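Local structure of putative uncharacterized protein PH0242 (3VU1) at residues Y296-N301 with I306-V311. The protein is the C-terminal globular domain of an archaeal membrane protein of the AglB oligosaccharyltransferase family, built largely of beta sheet and carrying a bound calcium ion. Numbering follows the deposited sequence.
Sequences YVYALN and IKRIKV
CG lies trans to the carbonyl carbon in both Tyr-298 and Arg-308 (chi1 -68° and -66°), and this brings together two side chains that a non-hydrogen-bonded pair already puts on one face of a beta hairpin. The second torsion of Tyr-298, near zero, turns one face of the ring to Arg-308, whose CG methylene lies over that face 4.0 Å from the ring centroid, a CH-pi contact. From there the chain runs extended to NE; the guanidinium carbon CZ ends 5.5 Å from the ring centroid, at most a weak cation-pi attraction. Next along this face, Tyr-296 brings ring atom CE2 to within 3.9 Å of CB of Lys-310, while the lysine amine reaches on to a salt bridge with Glu-313.

Under these side chains the two strands run antiparallel. Val-297 and Ile-309 form a hydrogen-bonded pair: Val-297 N gives to Ile-309 O at 2.9 Å, and Ile-309 N returns a bond to Val-297 O at 3.0 Å. Toward the turn, Ile-306 N binds Ala-299 O at 2.9 Å, and CG1 of the isoleucine rests against the Ala-299 methyl.

On the face that carries Val-297 and Ile-309, CG2 of Val-297 reaches CG1 of Val-311 at 3.9 Å, and both valines pack against strand 325-331, Val-297 on Leu-331 and Val-311 on Val-327 and Val-329. The Tyr-298 hydroxyl is hydrogen-bonded to Glu-480 of strand 464-487. Across its other edge, strand 293-301 bonds through the backbone of Tyr-296, Tyr-298 and Leu-300 to strand 336-356, which places it between that long strand and its hairpin partner, strand 304-314, in a large antiparallel sheet.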
ATOM      1  N   TYR A 296      15.454  -3.998  16.290  1.00 37.70           N
ATOM      2  CA  TYR A 296      15.327  -3.657  17.706  1.00 37.74           C
ATOM      3  C   TYR A 296      13.995  -4.042  18.279  1.00 37.24           C
ATOM      4  O   TYR A 296      13.041  -4.331  17.551  1.00 37.24           O
ATOM      5  CB  TYR A 296      15.477  -2.178  17.932  1.00 37.41           C
ATOM      6  CG  TYR A 296      16.766  -1.609  17.454  1.00 43.41           C
ATOM      7  CD1 TYR A 296      16.902  -1.158  16.143  1.00 44.03           C
ATOM      8  CD2 TYR A 296      17.859  -1.487  18.317  1.00 46.72           C
ATOM      9  CE1 TYR A 296      18.084  -0.599  15.705  1.00 46.76           C
ATOM     10  CE2 TYR A 296      19.055  -0.922  17.889  1.00 46.40           C
ATOM     11  CZ  TYR A 296      19.154  -0.480  16.584  1.00 46.87           C
ATOM     12  OH  TYR A 296      20.322   0.055  16.135  1.00 47.53           O
ATOM     13  N   VAL A 297      13.947  -4.056  19.603  1.00 36.61           N
ATOM     14  CA  VAL A 297      12.693  -4.035  20.332  1.00 36.69           C
ATOM     15  C   VAL A 297      12.734  -2.802  21.244  1.00 38.76           C
ATOM     16  O   VAL A 297      13.724  -2.570  21.974  1.00 41.79           O
ATOM     17  CB  VAL A 297      12.464  -5.351  21.114  1.00 37.72           C
ATOM     18  CG1 VAL A 297      11.175  -5.293  21.917  1.00 38.84           C
ATOM     19  CG2 VAL A 297      12.389  -6.536  20.159  1.00 37.39           C
ATOM     20  N   TYR A 298      11.706  -1.970  21.144  1.00 38.64           N
ATOM     21  CA  TYR A 298      11.555  -0.831  22.048  1.00 41.14           C
ATOM     22  C   TYR A 298      10.469  -1.191  23.053  1.00 40.01           C
ATOM     23  O   TYR A 298       9.319  -1.437  22.666  1.00 40.69           O
ATOM     24  CB  TYR A 298      11.122   0.433  21.290  1.00 44.68           C
ATOM     25  CG  TYR A 298      12.118   1.057  20.322  1.00 47.44           C
ATOM     26  CD1 TYR A 298      13.357   0.463  20.070  1.00 45.87           C
ATOM     27  CD2 TYR A 298      11.796   2.232  19.619  1.00 45.08           C
ATOM     28  CE1 TYR A 298      14.258   1.027  19.178  1.00 47.22           C
ATOM     29  CE2 TYR A 298      12.693   2.796  18.719  1.00 48.37           C
ATOM     30  CZ  TYR A 298      13.929   2.193  18.502  1.00 48.88           C
ATOM     31  OH  TYR A 298      14.854   2.728  17.609  1.00 49.27           O
ATOM     32  N   ALA A 299      10.825  -1.236  24.332  1.00 40.66           N
ATOM     33  CA  ALA A 299       9.826  -1.389  25.398  1.00 43.49           C
ATOM     34  C   ALA A 299       9.168  -0.048  25.642  1.00 45.33           C
ATOM     35  O   ALA A 299       9.846   0.977  25.743  1.00 46.86           O
ATOM     36  CB  ALA A 299      10.473  -1.890  26.683  1.00 42.09           C
ATOM     37  N   LEU A 300       7.852  -0.059  25.763  1.00 47.33           N
ATOM     38  CA  LEU A 300       7.104   1.174  25.921  1.00 51.58           C
ATOM     39  C   LEU A 300       6.097   1.122  27.038  1.00 50.16           C
ATOM     40  O   LEU A 300       5.330   0.164  27.143  1.00 52.29           O
ATOM     41  CB  LEU A 300       6.357   1.525  24.623  1.00 57.18           C
ATOM     42  CG  LEU A 300       7.096   2.236  23.493  1.00 58.57           C
ATOM     43  CD1 LEU A 300       7.615   1.201  22.522  1.00 59.69           C
ATOM     44  CD2 LEU A 300       6.150   3.187  22.779  1.00 60.93           C
ATOM     45  N   ASN A 301       6.095   2.179  27.844  1.00 53.15           N
ATOM     46  CA  ASN A 301       4.987   2.498  28.739  1.00 53.59           C
ATOM     47  C   ASN A 301       4.178   3.659  28.162  1.00 53.74           C
ATOM     48  O   ASN A 301       4.588   4.816  28.240  1.00 57.91           O
ATOM     49  CB  ASN A 301       5.501   2.853  30.138  1.00 54.07           C
ATOM     50  CG  ASN A 301       6.065   1.653  30.886  1.00 55.07           C
ATOM     51  OD1 ASN A 301       5.569   0.534  30.765  1.00 56.99           O
ATOM     52  ND2 ASN A 301       7.104   1.887  31.677  1.00 53.36           N
ATOM     53  N   ILE A 306      11.215   3.038  27.181  1.00 64.93           N
ATOM     54  CA  ILE A 306      12.019   2.774  28.377  1.00 62.43           C
ATOM     55  C   ILE A 306      13.269   1.899  28.157  1.00 65.09           C
ATOM     56  O   ILE A 306      14.152   1.849  29.011  1.00 68.39           O
ATOM     57  CB  ILE A 306      11.139   2.214  29.514  1.00 62.67           C
ATOM     58  CG1 ILE A 306      10.784   0.742  29.265  1.00 59.65           C
ATOM     59  CG2 ILE A 306       9.892   3.083  29.680  1.00 60.02           C
ATOM     60  CD1 ILE A 306       9.754   0.190  30.225  1.00 54.56           C
ATOM     61  N   LYS A 307      13.363   1.216  27.024  1.00 61.78           N
ATOM     62  CA  LYS A 307      14.601   0.508  26.705  1.00 61.41           C
ATOM     63  C   LYS A 307      14.682   0.228  25.209  1.00 58.25           C
ATOM     64  O   LYS A 307      13.667  -0.062  24.584  1.00 59.36           O
ATOM     65  CB  LYS A 307      14.706  -0.796  27.507  1.00 62.06           C
ATOM     66  CG  LYS A 307      16.115  -1.116  27.975  1.00 68.69           C
ATOM     67  CD  LYS A 307      16.284  -2.577  28.385  1.00 69.92           C
ATOM     68  CE  LYS A 307      17.725  -2.836  28.810  1.00 71.15           C
ATOM     69  NZ  LYS A 307      18.212  -4.190  28.417  1.00 68.66           N
ATOM     70  N   ARG A 308      15.879   0.340  24.639  1.00 52.87           N
ATOM     71  CA  ARG A 308      16.105  -0.055  23.252  1.00 51.55           C
ATOM     72  C   ARG A 308      17.064  -1.227  23.266  1.00 50.23           C
ATOM     73  O   ARG A 308      18.160  -1.129  23.825  1.00 48.48           O
ATOM     74  CB  ARG A 308      16.698   1.080  22.413  1.00 51.95           C
ATOM     75  CG  ARG A 308      15.790   2.278  22.220  1.00 58.97           C
ATOM     76  CD  ARG A 308      16.582   3.547  21.925  1.00 64.75           C
ATOM     77  NE  ARG A 308      15.686   4.682  21.678  1.00 73.42           N
ATOM     78  CZ  ARG A 308      15.226   5.511  22.622  1.00 70.91           C
ATOM     79  NH1 ARG A 308      15.575   5.352  23.899  1.00 60.82           N
ATOM     80  NH2 ARG A 308      14.409   6.506  22.283  1.00 67.84           N
ATOM     81  N   ILE A 309      16.647  -2.328  22.647  1.00 46.16           N
ATOM     82  CA  ILE A 309      17.425  -3.552  22.641  1.00 45.12           C
ATOM     83  C   ILE A 309      17.651  -4.019  21.215  1.00 45.86           C
ATOM     84  O   ILE A 309      16.690  -4.290  20.480  1.00 48.51           O
ATOM     85  CB  ILE A 309      16.718  -4.688  23.425  1.00 43.65           C
ATOM     86  CG1 ILE A 309      16.242  -4.185  24.783  1.00 41.77           C
ATOM     87  CG2 ILE A 309      17.629  -5.906  23.566  1.00 39.78           C
ATOM     88  CD1 ILE A 309      15.003  -4.895  25.267  1.00 45.64           C
ATOM     89  N   LYS A 310      18.922  -4.126  20.840  1.00 43.82           N
ATOM     90  CA  LYS A 310      19.313  -4.684  19.555  1.00 43.37           C
ATOM     91  C   LYS A 310      19.172  -6.213  19.598  1.00 45.39           C
ATOM     92  O   LYS A 310      19.760  -6.875  20.444  1.00 49.12           O
ATOM     93  CB  LYS A 310      20.735  -4.242  19.192  1.00 41.01           C
ATOM     94  CG  LYS A 310      21.375  -5.089  18.116  1.00 46.81           C
ATOM     95  CD  LYS A 310      22.642  -4.496  17.525  1.00 50.92           C
ATOM     96  CE  LYS A 310      23.299  -5.597  16.686  1.00 59.36           C
ATOM     97  NZ  LYS A 310      24.344  -5.145  15.727  1.00 60.97           N
ATOM     98  N   VAL A 311      18.387  -6.770  18.685  1.00 44.25           N
ATOM     99  CA  VAL A 311      18.108  -8.200  18.699  1.00 41.68           C
ATOM    100  C   VAL A 311      18.586  -8.912  17.453  1.00 43.81           C
ATOM    101  O   VAL A 311      18.376 -10.121  17.324  1.00 46.61           O
ATOM    102  CB  VAL A 311      16.582  -8.528  18.862  1.00 42.78           C
ATOM    103  CG1 VAL A 311      16.041  -7.975  20.174  1.00 42.05           C
ATOM    104  CG2 VAL A 311      15.728  -8.066  17.665  1.00 39.40           C
TER